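Local coordinates for protein putative alpha KG dependent 2,4-D dioxygenase (Burkholderia xenovorans, PDB 5J92) that binds an Fe(II) ion and probably acts as a 2-oxoglutarate-dependent dioxygenase of the TauD/TfdA family, at residues Ala125-Leu130 against Ser220-His225; Ser135-Tyr140 against His254-Arg259; Ser139-Ala144 against Thr280-Met285; Gly171-Tyr176 against Pro200-Leu205. All blocks are in the same frame, centred on the assembly; numbering follows the deposited sequence.

Contact 1 (Ala125-Leu130 against Ser220-His225)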
loop_
_atom_site.group_PDB
_atom_site.type_symbol
_atom_site.label_atom_id
_atom_site.label_comp_id
_atom_site.label_asym_id
_atom_site.label_seq_id
_atom_site.Cartn_x
_atom_site.Cartn_y
_atom_site.Cartn_z
ATOM N N ALA A 125 0.818 18.189 7.769
ATOM C CA ALA A 125 0.417 19.454 7.149
ATOM C C ALA A 125 1.059 19.680 5.779
ATOM O O ALA A 125 1.165 20.834 5.318
ATOM C CB ALA A 125 0.701 20.648 8.072
ATOM N N SER A 126 1.454 18.605 5.094
ATOM C CA SER A 126 1.925 18.746 3.720
ATOM C C SER A 126 0.823 19.273 2.811
ATOM O O SER A 126 1.111 19.718 1.695
ATOM C CB SER A 126 2.458 17.406 3.192
ATOM O OG SER A 126 1.421 16.465 2.940
ATOM N N TYR A 127 -0.437 19.205 3.258
ATOM C CA TYR A 127 -1.565 19.758 2.524
ATOM C C TYR A 127 -1.682 21.272 2.662
ATOM O O TYR A 127 -2.616 21.851 2.103
ATOM C CB TYR A 127 -2.874 19.100 2.977
ATOM C CG TYR A 127 -3.149 19.200 4.461
ATOM C CD1 TYR A 127 -3.795 20.310 4.997
ATOM C CD2 TYR A 127 -2.793 18.170 5.326
ATOM C CE1 TYR A 127 -4.048 20.406 6.352
ATOM C CE2 TYR A 127 -3.043 18.257 6.687
ATOM C CZ TYR A 127 -3.681 19.374 7.188
ATOM O OH TYR A 127 -3.951 19.465 8.535
ATOM N N LEU A 128 -0.785 21.930 3.443
ATOM C CA LEU A 128 -0.756 23.377 3.603
ATOM C C LEU A 128 0.391 23.979 2.801
ATOM O O LEU A 128 1.426 23.332 2.613
ATOM C CB LEU A 128 -0.576 23.766 5.079
ATOM C CG LEU A 128 -1.661 23.326 6.067
ATOM C CD1 LEU A 128 -1.336 23.800 7.483
ATOM C CD2 LEU A 128 -3.043 23.809 5.623
ATOM N N PRO A 129 0.244 25.215 2.314
ATOM C CA PRO A 129 1.399 25.887 1.701
ATOM C C PRO A 129 2.574 25.988 2.645
ATOM O O PRO A 129 3.722 25.968 2.189
ATOM C CB PRO A 129 0.855 27.280 1.339
ATOM C CG PRO A 129 -0.596 27.103 1.230
ATOM C CD PRO A 129 -0.983 26.020 2.208
ATOM N N LEU A 130 2.326 26.072 3.953
ATOM C CA LEU A 130 3.387 26.122 4.955
ATOM C C LEU A 130 3.248 24.908 5.868
ATOM O O LEU A 130 2.563 24.970 6.901
ATOM C CB LEU A 130 3.325 27.436 5.732
ATOM C CG LEU A 130 4.369 27.675 6.816
ATOM C CD1 LEU A 130 5.719 27.487 6.229
ATOM C CD2 LEU A 130 4.235 29.087 7.348
ATOM N N SER A 220 3.455 11.694 0.778
ATOM C CA SER A 220 2.445 11.852 1.812
ATOM C C SER A 220 1.135 11.333 1.260
ATOM O O SER A 220 0.863 11.472 0.064
ATOM C CB SER A 220 2.292 13.328 2.236
ATOM O OG SER A 220 1.408 13.450 3.327
ATOM N N SER A 221 0.306 10.774 2.142
ATOM C CA SER A 221 -1.041 10.423 1.711
ATOM C C SER A 221 -1.783 11.636 1.158
ATOM O O SER A 221 -2.770 11.469 0.436
ATOM C CB SER A 221 -1.834 9.827 2.871
ATOM O OG SER A 221 -2.055 10.823 3.857
ATOM N N HIS A 222 -1.352 12.854 1.519
ATOM C CA HIS A 222 -1.994 14.068 1.034
ATOM C C HIS A 222 -1.695 14.347 -0.430
ATOM O O HIS A 222 -2.454 15.083 -1.062
ATOM C CB HIS A 222 -1.564 15.267 1.888
ATOM C CG HIS A 222 -1.733 15.042 3.360
ATOM N ND1 HIS A 222 -0.718 15.244 4.267
ATOM C CD2 HIS A 222 -2.807 14.637 4.081
ATOM C CE1 HIS A 222 -1.154 14.974 5.485
ATOM N NE2 HIS A 222 -2.418 14.597 5.400
ATOM N N ALA A 223 -0.602 13.803 -0.963
ATOM C CA ALA A 223 -0.216 14.008 -2.349
ATOM C C ALA A 223 -1.097 13.160 -3.259
ATOM O O ALA A 223 -1.235 11.955 -3.049
ATOM C CB ALA A 223 1.261 13.641 -2.557
ATOM N N THR A 224 -1.698 13.787 -4.267
ATOM C CA THR A 224 -2.606 13.052 -5.136
ATOM C C THR A 224 -1.989 12.692 -6.482
ATOM O O THR A 224 -2.138 11.554 -6.930
ATOM C CB THR A 224 -3.903 13.835 -5.345
ATOM O OG1 THR A 224 -3.605 15.110 -5.922
ATOM C CG2 THR A 224 -4.595 14.040 -4.014
ATOM N N HIS A 225 -1.357 13.649 -7.166
ATOM C CA HIS A 225 -0.800 13.397 -8.490
ATOM C C HIS A 225 0.258 14.458 -8.801
ATOM O O HIS A 225 0.573 15.315 -7.972
ATOM C CB HIS A 225 -1.904 13.340 -9.569
ATOM C CG HIS A 225 -2.709 14.603 -9.735
ATOM N ND1 HIS A 225 -3.498 15.136 -8.733
ATOM C CD2 HIS A 225 -2.900 15.395 -10.818
ATOM C CE1 HIS A 225 -4.122 16.209 -9.186
ATOM N NE2 HIS A 225 -3.784 16.385 -10.450
#
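His222 is met by Ser126 in the plane of its imidazole and by Tyr127 over one face. In the plane, Ser126 OG reaches His222 ND1 at 2.8 Å, a hydrogen bond in which either atom could be the donor. The face is taken by Tyr127: its CD2 sits above the centre of the imidazole, 3.6 Å from His222 NE2, and the ring planes stand at 80°, a T-shaped stack with the tyrosine supplying the edge. Both Ser126 and Tyr127 hold their first side-chain torsion in the crowded position between backbone N and carbonyl carbon (chi1 72° and 56°), which turns hydroxyl and phenol ring to the same histidine. They occupy the middle of a type I turn, Ala125 to Leu128, closed by Leu128 N on Ala125 O at 2.9 Å. This turn directly follows the His122 and Asp124 iron ligands of the facial triad that His271 completes, and the His222 side chain lies about 7 Å from the Fe(II) ion. A second type I turn, Ser220 to Ala223, carries His222 and leads into strand 223-226. Ser220 OG approaches Ser126 OG to 3.0 Å and accepts a hydrogen bond from Ser123 N, so the residue between the two ligands is tied to this second turn. Farther out, Ile178 of helix 178-184 touches both side chains, Tyr127 and His222, and Ser181 of that helix also meets His222.

Contact 2 (Ser135-Tyr140 against His254-Arg259)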
loop_
_atom_site.group_PDB
_atom_site.type_symbol
_atom_site.label_atom_id
_atom_site.label_comp_id
_atom_site.label_asym_id
_atom_site.label_seq_id
_atom_site.Cartn_x
_atom_site.Cartn_y
_atom_site.Cartn_z
ATOM N N SER A 135 7.362 17.750 14.561
ATOM C CA SER A 135 6.215 17.371 15.372
ATOM C C SER A 135 6.712 16.713 16.653
ATOM O O SER A 135 7.798 16.128 16.683
ATOM C CB SER A 135 5.284 16.426 14.604
ATOM O OG SER A 135 4.695 17.081 13.481
ATOM N N PHE A 136 5.921 16.834 17.724
ATOM C CA PHE A 136 6.286 16.341 19.046
ATOM C C PHE A 136 5.118 15.563 19.632
ATOM O O PHE A 136 3.967 16.018 19.572
ATOM C CB PHE A 136 6.658 17.490 19.996
ATOM C CG PHE A 136 7.703 18.431 19.453
ATOM C CD1 PHE A 136 7.368 19.403 18.514
ATOM C CD2 PHE A 136 9.019 18.356 19.899
ATOM C CE1 PHE A 136 8.318 20.266 18.013
ATOM C CE2 PHE A 136 9.984 19.221 19.402
ATOM C CZ PHE A 136 9.630 20.190 18.466
ATOM N N LEU A 137 5.420 14.399 20.214
ATOM C CA LEU A 137 4.428 13.530 20.834
ATOM C C LEU A 137 4.972 13.080 22.180
ATOM O O LEU A 137 6.042 12.467 22.240
ATOM C CB LEU A 137 4.124 12.306 19.962
ATOM C CG LEU A 137 2.948 12.286 18.985
ATOM C CD1 LEU A 137 2.852 10.924 18.290
ATOM C CD2 LEU A 137 1.635 12.651 19.670
ATOM N N LEU A 138 4.240 13.365 23.252
ATOM C CA LEU A 138 4.630 12.949 24.597
ATOM C C LEU A 138 3.612 11.940 25.108
ATOM O O LEU A 138 2.420 12.251 25.218
ATOM C CB LEU A 138 4.732 14.156 25.530
ATOM C CG LEU A 138 5.104 13.910 26.992
ATOM C CD1 LEU A 138 6.458 13.217 27.147
ATOM C CD2 LEU A 138 5.088 15.224 27.724
ATOM N N SER A 139 4.075 10.735 25.425
ATOM C CA SER A 139 3.177 9.654 25.813
ATOM C C SER A 139 2.860 9.717 27.302
ATOM O O SER A 139 3.762 9.848 28.136
ATOM C CB SER A 139 3.783 8.295 25.470
ATOM O OG SER A 139 4.884 8.016 26.310
ATOM N N TYR A 140 1.572 9.618 27.628
ATOM C CA TYR A 140 1.099 9.518 28.997
ATOM C C TYR A 140 0.676 8.104 29.354
ATOM O O TYR A 140 0.999 7.620 30.441
ATOM C CB TYR A 140 -0.076 10.480 29.232
ATOM C CG TYR A 140 0.350 11.897 29.542
ATOM C CD1 TYR A 140 1.134 12.625 28.648
ATOM C CD2 TYR A 140 -0.019 12.503 30.736
ATOM C CE1 TYR A 140 1.525 13.926 28.935
ATOM C CE2 TYR A 140 0.364 13.796 31.034
ATOM C CZ TYR A 140 1.134 14.506 30.131
ATOM O OH TYR A 140 1.507 15.798 30.441
ATOM N N HIS A 254 8.535 2.565 16.260
ATOM C CA HIS A 254 8.846 2.971 17.623
ATOM C C HIS A 254 7.910 2.277 18.602
ATOM O O HIS A 254 6.694 2.520 18.587
ATOM C CB HIS A 254 8.759 4.484 17.795
ATOM C CG HIS A 254 9.185 4.940 19.154
ATOM N ND1 HIS A 254 10.493 4.847 19.588
ATOM C CD2 HIS A 254 8.477 5.448 20.189
ATOM C CE1 HIS A 254 10.574 5.307 20.824
ATOM N NE2 HIS A 254 9.364 5.675 21.212
ATOM N N GLU A 255 8.484 1.426 19.462
ATOM C CA GLU A 255 7.759 0.853 20.594
ATOM C C GLU A 255 7.762 1.871 21.727
ATOM O O GLU A 255 8.815 2.178 22.297
ATOM C CB GLU A 255 8.391 -0.464 21.045
ATOM C CG GLU A 255 8.271 -1.597 20.033
ATOM C CD GLU A 255 6.850 -2.110 19.895
ATOM O OE1 GLU A 255 6.001 -1.804 20.762
ATOM O OE2 GLU A 255 6.571 -2.817 18.907
ATOM N N TRP A 256 6.585 2.387 22.056
ATOM C CA TRP A 256 6.475 3.484 23.004
ATOM C C TRP A 256 6.778 3.037 24.427
ATOM O O TRP A 256 6.456 1.918 24.839
ATOM C CB TRP A 256 5.067 4.081 22.949
ATOM C CG TRP A 256 4.879 4.975 21.783
ATOM C CD1 TRP A 256 4.382 4.643 20.552
ATOM C CD2 TRP A 256 5.193 6.366 21.734
ATOM N NE1 TRP A 256 4.351 5.762 19.738
ATOM C CE2 TRP A 256 4.851 6.829 20.443
ATOM C CE3 TRP A 256 5.736 7.269 22.659
ATOM C CZ2 TRP A 256 5.045 8.152 20.046
ATOM C CZ3 TRP A 256 5.907 8.589 22.272
ATOM C CH2 TRP A 256 5.564 9.013 20.968
ATOM N N SER A 257 7.393 3.943 25.187
ATOM C CA SER A 257 7.498 3.820 26.631
ATOM C C SER A 257 6.806 5.025 27.248
ATOM O O SER A 257 6.740 6.102 26.641
ATOM C CB SER A 257 8.963 3.773 27.099
ATOM O OG SER A 257 9.628 2.617 26.630
ATOM N N VAL A 258 6.299 4.846 28.466
ATOM C CA VAL A 258 5.613 5.941 29.144
ATOM C C VAL A 258 6.556 7.130 29.281
ATOM O O VAL A 258 7.722 6.981 29.668
ATOM C CB VAL A 258 5.075 5.472 30.505
ATOM C CG1 VAL A 258 4.665 6.670 31.370
ATOM C CG2 VAL A 258 3.872 4.547 30.301
ATOM N N ARG A 259 6.053 8.314 28.925
ATOM C CA ARG A 259 6.751 9.596 28.997
ATOM C C ARG A 259 7.961 9.684 28.066
ATOM O O ARG A 259 8.866 10.507 28.296
ATOM C CB ARG A 259 7.162 9.938 30.432
ATOM C CG ARG A 259 5.995 10.265 31.357
ATOM C CD ARG A 259 5.196 11.464 30.869
ATOM N NE ARG A 259 4.165 11.794 31.847
ATOM C CZ ARG A 259 3.728 13.018 32.102
ATOM N NH1 ARG A 259 4.224 14.055 31.440
ATOM N NH2 ARG A 259 2.796 13.202 33.024
#
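Three hydrogen bonds grip Ser139 OG: it donates to Ser257 O at 2.7 Å and accepts weak ones from Arg259 N and Asp260 N. Ser139 OG approaches from above the plane of the Ser257 carbonyl, not along a lone pair. The same Arg259 N also gives its hydrogen to Ser139 O at 2.9 Å, with an N-H...O angle of 133°, so one amide is shared between the backbone and side-chain oxygens of Ser139. With OG between backbone N and carbonyl carbon (chi1 70°), the hydroxyl is turned into the loop 254-259. This loop connects strand 251-254 of a three-stranded sheet to strand 261-265, the neighbour of strand 132-139 in the larger sheet of the double-stranded beta-helix (jelly roll) of this family, and it meets the end of that strand just where the chain turns a corner at Tyr140. Beyond the corner, the Arg259 chain is bent at chi2 and brings its guanidinium over a face of the Tyr140 ring. Arg259 CZ lies 3.8 Å from the centroid of the Tyr140 ring, a cation-pi contact with the two planes 31° apart and Arg259 NH2 closest, at 3.2 Å from Tyr140 CE2. Farther back along the strand, Trp256 presents the six-membered part of its indole. Its CH2 meets Leu137 CB at 3.7 Å, the two side chains crossing at about a right angle, while CE3 lies 3.6 Å from Ser139 CB. Trp256 NE1 is bonded to Thr149 OG1, which fixes the far edge of the indole on strand 149-153.

Contact 3 (Ser139-Ala144 against Thr280-Met285)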
loop_
_atom_site.group_PDB
_atom_site.type_symbol
_atom_site.label_atom_id
_atom_site.label_comp_id
_atom_site.label_asym_id
_atom_site.label_seq_id
_atom_site.Cartn_x
_atom_site.Cartn_y
_atom_site.Cartn_z
ATOM N N SER A 139 4.075 10.735 25.425
ATOM C CA SER A 139 3.177 9.654 25.813
ATOM C C SER A 139 2.860 9.717 27.302
ATOM O O SER A 139 3.762 9.848 28.136
ATOM C CB SER A 139 3.783 8.295 25.470
ATOM O OG SER A 139 4.884 8.016 26.310
ATOM N N TYR A 140 1.572 9.618 27.628
ATOM C CA TYR A 140 1.099 9.518 28.997
ATOM C C TYR A 140 0.676 8.104 29.354
ATOM O O TYR A 140 0.999 7.620 30.441
ATOM C CB TYR A 140 -0.076 10.480 29.232
ATOM C CG TYR A 140 0.350 11.897 29.542
ATOM C CD1 TYR A 140 1.134 12.625 28.648
ATOM C CD2 TYR A 140 -0.019 12.503 30.736
ATOM C CE1 TYR A 140 1.525 13.926 28.935
ATOM C CE2 TYR A 140 0.364 13.796 31.034
ATOM C CZ TYR A 140 1.134 14.506 30.131
ATOM O OH TYR A 140 1.507 15.798 30.441
ATOM N N ILE A 141 -0.071 7.436 28.477
ATOM C CA ILE A 141 -0.561 6.081 28.728
ATOM C C ILE A 141 -0.327 5.264 27.465
ATOM O O ILE A 141 -0.777 5.657 26.383
ATOM C CB ILE A 141 -2.048 6.062 29.136
ATOM C CG1 ILE A 141 -2.280 6.936 30.382
ATOM C CG2 ILE A 141 -2.500 4.646 29.406
ATOM C CD1 ILE A 141 -3.762 7.040 30.846
ATOM N N VAL A 142 0.383 4.152 27.595
ATOM C CA VAL A 142 0.823 3.332 26.465
ATOM C C VAL A 142 0.039 2.021 26.488
ATOM O O VAL A 142 0.067 1.322 27.505
ATOM C CB VAL A 142 2.337 3.039 26.507
ATOM C CG1 VAL A 142 2.750 2.155 25.328
ATOM C CG2 VAL A 142 3.139 4.311 26.511
ATOM N N PRO A 143 -0.642 1.653 25.406
ATOM C CA PRO A 143 -1.318 0.349 25.374
ATOM C C PRO A 143 -0.308 -0.785 25.311
ATOM O O PRO A 143 0.808 -0.630 24.816
ATOM C CB PRO A 143 -2.159 0.404 24.092
ATOM C CG PRO A 143 -2.166 1.860 23.673
ATOM C CD PRO A 143 -0.865 2.419 24.171
ATOM N N ALA A 144 -0.727 -1.949 25.799
ATOM C CA ALA A 144 0.199 -3.067 25.928
ATOM C C ALA A 144 0.572 -3.644 24.567
ATOM O O ALA A 144 1.720 -4.051 24.354
ATOM C CB ALA A 144 -0.410 -4.143 26.828
ATOM N N THR A 280 -10.053 -0.804 22.704
ATOM C CA THR A 280 -10.657 -0.244 23.905
ATOM C C THR A 280 -9.616 0.165 24.942
ATOM O O THR A 280 -9.939 0.945 25.847
ATOM C CB THR A 280 -11.638 -1.243 24.523
ATOM O OG1 THR A 280 -10.946 -2.453 24.857
ATOM C CG2 THR A 280 -12.758 -1.567 23.541
ATOM N N ASP A 281 -8.389 -0.344 24.852
ATOM C CA ASP A 281 -7.347 0.140 25.744
ATOM C C ASP A 281 -7.123 1.628 25.500
ATOM O O ASP A 281 -7.288 2.129 24.385
ATOM C CB ASP A 281 -6.044 -0.639 25.535
ATOM C CG ASP A 281 -6.030 -1.972 26.274
ATOM O OD1 ASP A 281 -7.098 -2.402 26.771
ATOM O OD2 ASP A 281 -4.942 -2.591 26.361
ATOM N N VAL A 282 -6.786 2.343 26.557
ATOM C CA VAL A 282 -6.588 3.782 26.455
ATOM C C VAL A 282 -5.189 4.069 25.923
ATOM O O VAL A 282 -4.228 3.347 26.215
ATOM C CB VAL A 282 -6.853 4.474 27.808
ATOM C CG1 VAL A 282 -5.861 4.037 28.855
ATOM C CG2 VAL A 282 -6.854 5.992 27.642
ATOM N N ARG A 283 -5.087 5.115 25.107
ATOM C CA ARG A 283 -3.821 5.607 24.570
ATOM C C ARG A 283 -3.873 7.123 24.653
ATOM O O ARG A 283 -4.654 7.756 23.936
ATOM C CB ARG A 283 -3.609 5.169 23.125
ATOM C CG ARG A 283 -2.291 5.650 22.533
ATOM C CD ARG A 283 -2.111 5.170 21.103
ATOM N NE ARG A 283 -0.831 5.585 20.531
ATOM C CZ ARG A 283 -0.514 5.450 19.246
ATOM N NH1 ARG A 283 -1.386 4.915 18.403
ATOM N NH2 ARG A 283 0.666 5.854 18.797
ATOM N N GLU A 284 -3.042 7.710 25.506
ATOM C CA GLU A 284 -3.062 9.148 25.721
ATOM C C GLU A 284 -1.719 9.717 25.298
ATOM O O GLU A 284 -0.685 9.367 25.873
ATOM C CB GLU A 284 -3.356 9.500 27.179
ATOM C CG GLU A 284 -3.437 10.999 27.406
ATOM C CD GLU A 284 -3.706 11.372 28.848
ATOM O OE1 GLU A 284 -4.018 10.476 29.660
ATOM O OE2 GLU A 284 -3.599 12.574 29.169
ATOM N N MET A 285 -1.752 10.613 24.317
ATOM C CA MET A 285 -0.588 11.283 23.755
ATOM C C MET A 285 -0.853 12.780 23.717
ATOM O O MET A 285 -1.955 13.212 23.365
ATOM C CB MET A 285 -0.302 10.796 22.331
ATOM C CG MET A 285 -0.140 9.299 22.165
ATOM S SD MET A 285 1.598 8.852 22.028
ATOM C CE MET A 285 1.576 7.176 22.661
HETATM O O HOH W 1 -3.388 -2.513 24.453
#
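Three backbone hydrogen bonds join the two segments. Glu284 O accepts two of them, from Tyr140 N at 2.9 Å and from Ile141 N at 3.3 Å; both N-H groups point almost straight at the oxygen, and Ile141 N lies on one of its lone pairs. The return bond runs from Glu284 N to a lone pair of Ile141 O at 3.2 Å, and Arg283 CA adds a CA-H...O contact to that same carbonyl.

Apolar packing occurs on both faces. Ile141 CG2 presses against Val282 CG1 at 3.5 Å, tighter than usual for two methyl groups, on the face that also carries Glu284. On the other face the bent Met285 side chain brings CE to 3.7 Å from Ser139 CB. Farther along, Pro143 rests its CG on Arg283 CB at 3.7 Å, against an arginine chain extended from CG to NE.

Polar contacts involve Glu284 and Asp281. Glu284, with CG anti to its backbone N (chi1 -178°), passes obliquely across Tyr140 CB, Glu284 CD coming to 3.8 Å; its carboxylate is tilted only 19° from the phenol plane, and OE2 is bonded to His286 NE2. A water donates to Asp281 OD2 and accepts a weak bond from Ala144 N, bridging the outer end.

Tyr140 and Ile141 together opposite Glu284 form a classic beta bulge, here at the corner the chain turns at Tyr140, with the pairing to strand 284-291, an outermost strand of the larger sheet within this chain, carried on by Ile141.

Contact 4 (Gly171-Tyr176 against Pro200-Leu205)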
loop_
_atom_site.group_PDB
_atom_site.type_symbol
_atom_site.label_atom_id
_atom_site.label_comp_id
_atom_site.label_asym_id
_atom_site.label_seq_id
_atom_site.Cartn_x
_atom_site.Cartn_y
_atom_site.Cartn_z
ATOM N N GLY A 171 12.866 17.211 -10.429
ATOM C CA GLY A 171 12.197 18.433 -10.849
ATOM C C GLY A 171 10.681 18.393 -10.848
ATOM O O GLY A 171 10.050 19.381 -11.236
ATOM N N LEU A 172 10.075 17.294 -10.435
ATOM C CA LEU A 172 8.627 17.224 -10.417
ATOM C C LEU A 172 8.060 17.956 -9.205
ATOM O O LEU A 172 8.714 18.110 -8.168
ATOM C CB LEU A 172 8.159 15.768 -10.389
ATOM C CG LEU A 172 8.469 14.854 -11.575
ATOM C CD1 LEU A 172 7.811 13.522 -11.323
ATOM C CD2 LEU A 172 7.989 15.468 -12.898
ATOM N N SER A 173 6.811 18.395 -9.346
ATOM C CA SER A 173 6.022 18.901 -8.239
ATOM C C SER A 173 4.718 18.118 -8.190
ATOM O O SER A 173 4.259 17.570 -9.198
ATOM C CB SER A 173 5.745 20.410 -8.366
ATOM O OG SER A 173 6.948 21.141 -8.219
ATOM N N CYS A 174 4.126 18.072 -7.002
ATOM C CA CYS A 174 2.916 17.297 -6.772
ATOM C C CYS A 174 1.823 18.173 -6.193
ATOM O O CYS A 174 2.091 19.205 -5.579
ATOM C CB CYS A 174 3.161 16.146 -5.806
ATOM S SG CYS A 174 4.211 14.863 -6.453
ATOM N N HIS A 175 0.581 17.714 -6.383
ATOM C CA HIS A 175 -0.598 18.311 -5.767
ATOM C C HIS A 175 -0.832 17.675 -4.400
ATOM O O HIS A 175 -0.799 16.448 -4.284
ATOM C CB HIS A 175 -1.832 18.094 -6.644
ATOM C CG HIS A 175 -1.763 18.744 -7.998
ATOM N ND1 HIS A 175 -2.005 20.087 -8.183
ATOM C CD2 HIS A 175 -1.553 18.228 -9.235
ATOM C CE1 HIS A 175 -1.932 20.375 -9.473
ATOM N NE2 HIS A 175 -1.650 19.267 -10.133
ATOM N N TYR A 176 -1.073 18.502 -3.377
ATOM C CA TYR A 176 -1.372 18.034 -2.023
ATOM C C TYR A 176 -2.745 18.571 -1.632
ATOM O O TYR A 176 -3.008 19.769 -1.796
ATOM C CB TYR A 176 -0.289 18.478 -1.024
ATOM C CG TYR A 176 1.102 17.921 -1.322
ATOM C CD1 TYR A 176 1.866 18.429 -2.379
ATOM C CD2 TYR A 176 1.662 16.904 -0.541
ATOM C CE1 TYR A 176 3.131 17.928 -2.662
ATOM C CE2 TYR A 176 2.947 16.397 -0.815
ATOM C CZ TYR A 176 3.666 16.907 -1.868
ATOM O OH TYR A 176 4.916 16.406 -2.162
ATOM N N PRO A 200 -6.271 22.961 -1.989
ATOM C CA PRO A 200 -5.068 22.198 -2.351
ATOM C C PRO A 200 -3.900 23.106 -2.698
ATOM O O PRO A 200 -4.076 24.241 -3.149
ATOM C CB PRO A 200 -5.518 21.374 -3.567
ATOM C CG PRO A 200 -7.013 21.293 -3.426
ATOM C CD PRO A 200 -7.448 22.560 -2.777
ATOM N N CYS A 201 -2.689 22.598 -2.460
ATOM C CA CYS A 201 -1.482 23.352 -2.764
ATOM C C CYS A 201 -0.513 22.455 -3.522
ATOM O O CYS A 201 -0.822 21.305 -3.853
ATOM C CB CYS A 201 -0.845 23.917 -1.491
ATOM S SG CYS A 201 -0.325 22.662 -0.306
ATOM N N ILE A 202 0.671 23.001 -3.806
ATOM C CA ILE A 202 1.693 22.317 -4.583
ATOM C C ILE A 202 3.034 22.414 -3.863
ATOM O O ILE A 202 3.379 23.465 -3.313
ATOM C CB ILE A 202 1.760 22.898 -6.014
ATOM C CG1 ILE A 202 0.505 22.470 -6.783
ATOM C CG2 ILE A 202 3.035 22.499 -6.731
ATOM C CD1 ILE A 202 0.335 23.164 -8.108
ATOM N N HIS A 203 3.778 21.313 -3.851
ATOM C CA HIS A 203 5.137 21.274 -3.323
ATOM C C HIS A 203 6.022 20.473 -4.269
ATOM O O HIS A 203 5.553 19.554 -4.945
ATOM C CB HIS A 203 5.210 20.620 -1.927
ATOM C CG HIS A 203 4.401 21.315 -0.875
ATOM N ND1 HIS A 203 4.684 22.590 -0.439
ATOM C CD2 HIS A 203 3.339 20.896 -0.150
ATOM C CE1 HIS A 203 3.809 22.941 0.488
ATOM N NE2 HIS A 203 2.985 21.930 0.686
ATOM N N GLU A 204 7.313 20.809 -4.281
ATOM C CA GLU A 204 8.284 20.054 -5.061
ATOM C C GLU A 204 8.469 18.655 -4.483
ATOM O O GLU A 204 8.515 18.473 -3.265
ATOM C CB GLU A 204 9.625 20.786 -5.078
ATOM C CG GLU A 204 9.601 22.085 -5.882
ATOM C CD GLU A 204 10.921 22.826 -5.833
ATOM O OE1 GLU A 204 11.861 22.327 -5.169
ATOM O OE2 GLU A 204 11.013 23.918 -6.443
ATOM N N LEU A 205 8.636 17.675 -5.369
ATOM C CA LEU A 205 8.729 16.287 -4.942
ATOM C C LEU A 205 10.102 15.949 -4.367
ATOM O O LEU A 205 10.188 15.155 -3.426
ATOM C CB LEU A 205 8.400 15.351 -6.115
ATOM C CG LEU A 205 8.418 13.832 -5.837
ATOM C CD1 LEU A 205 7.397 13.418 -4.753
ATOM C CD2 LEU A 205 8.200 13.063 -7.110
HETATM O O HOH W 2 -3.115 21.619 -5.982
#
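Tyr176 and His203 both set CG anti to the carbonyl carbon (chi1 near -60°). The strand alternation puts both on one face of a strand pair, and these torsions lean the rings together. The imidazole turns its edge to the phenol ring, His203 CD2 lying 3.6 Å from Tyr176 CD1 toward the rim of the ring, with the planes at 65°. Tyr176 OH is bonded to Tyr218 O and His203 NE2 to Leu128 O, so the polar ends of both rings are held from outside the pair. Cys174 shares this face and sets SG 3.9 Å from Leu205 CD1, next to Leu238 and Leu241 of helix 231-245. On the opposite face, His175 and Ile202 lie side by side, with Ile202 CG1 3.7 Å from His175 ND1. A water bridges His175 ND1 and Cys201 O. The backbones are joined by reciprocal bonds at Cys174 with His203 and Tyr176 with Cys201, the straightest being Tyr176 N to Cys201 O at 2.9 Å and 174°. Leu205 N to Leu172 O, 2.8 Å, continues the ladder beyond the start of strand 173-176. Strands 173-176 and 201-208 form the central antiparallel pair of a four-stranded sheet, flanked by strands 223-226 and 215-217.

In the fold
From the N terminus, the chain reaches the iron ligands His122 and Asp124 and then segment 125-130, where contact 1 opens a loop that closes at 220-225. Strand 132-139 follows and starts contacts 2 and 3, which share Ser139 and Tyr140 and close much later, at 254-259 and 280-285; each crosses contact 1. Contact 4, a short closure between 171-176 and 200-205, nests inside all three loops. Contacts 1 and 4 touch, tying the four-stranded sheet to the turn beside the metal ligands. Contacts 2 and 3 lie on the opposite side of the chain's centre from contact 4, joining the end of strand 132-139 to the loop before strand 261-265 and to the start of strand 284-291.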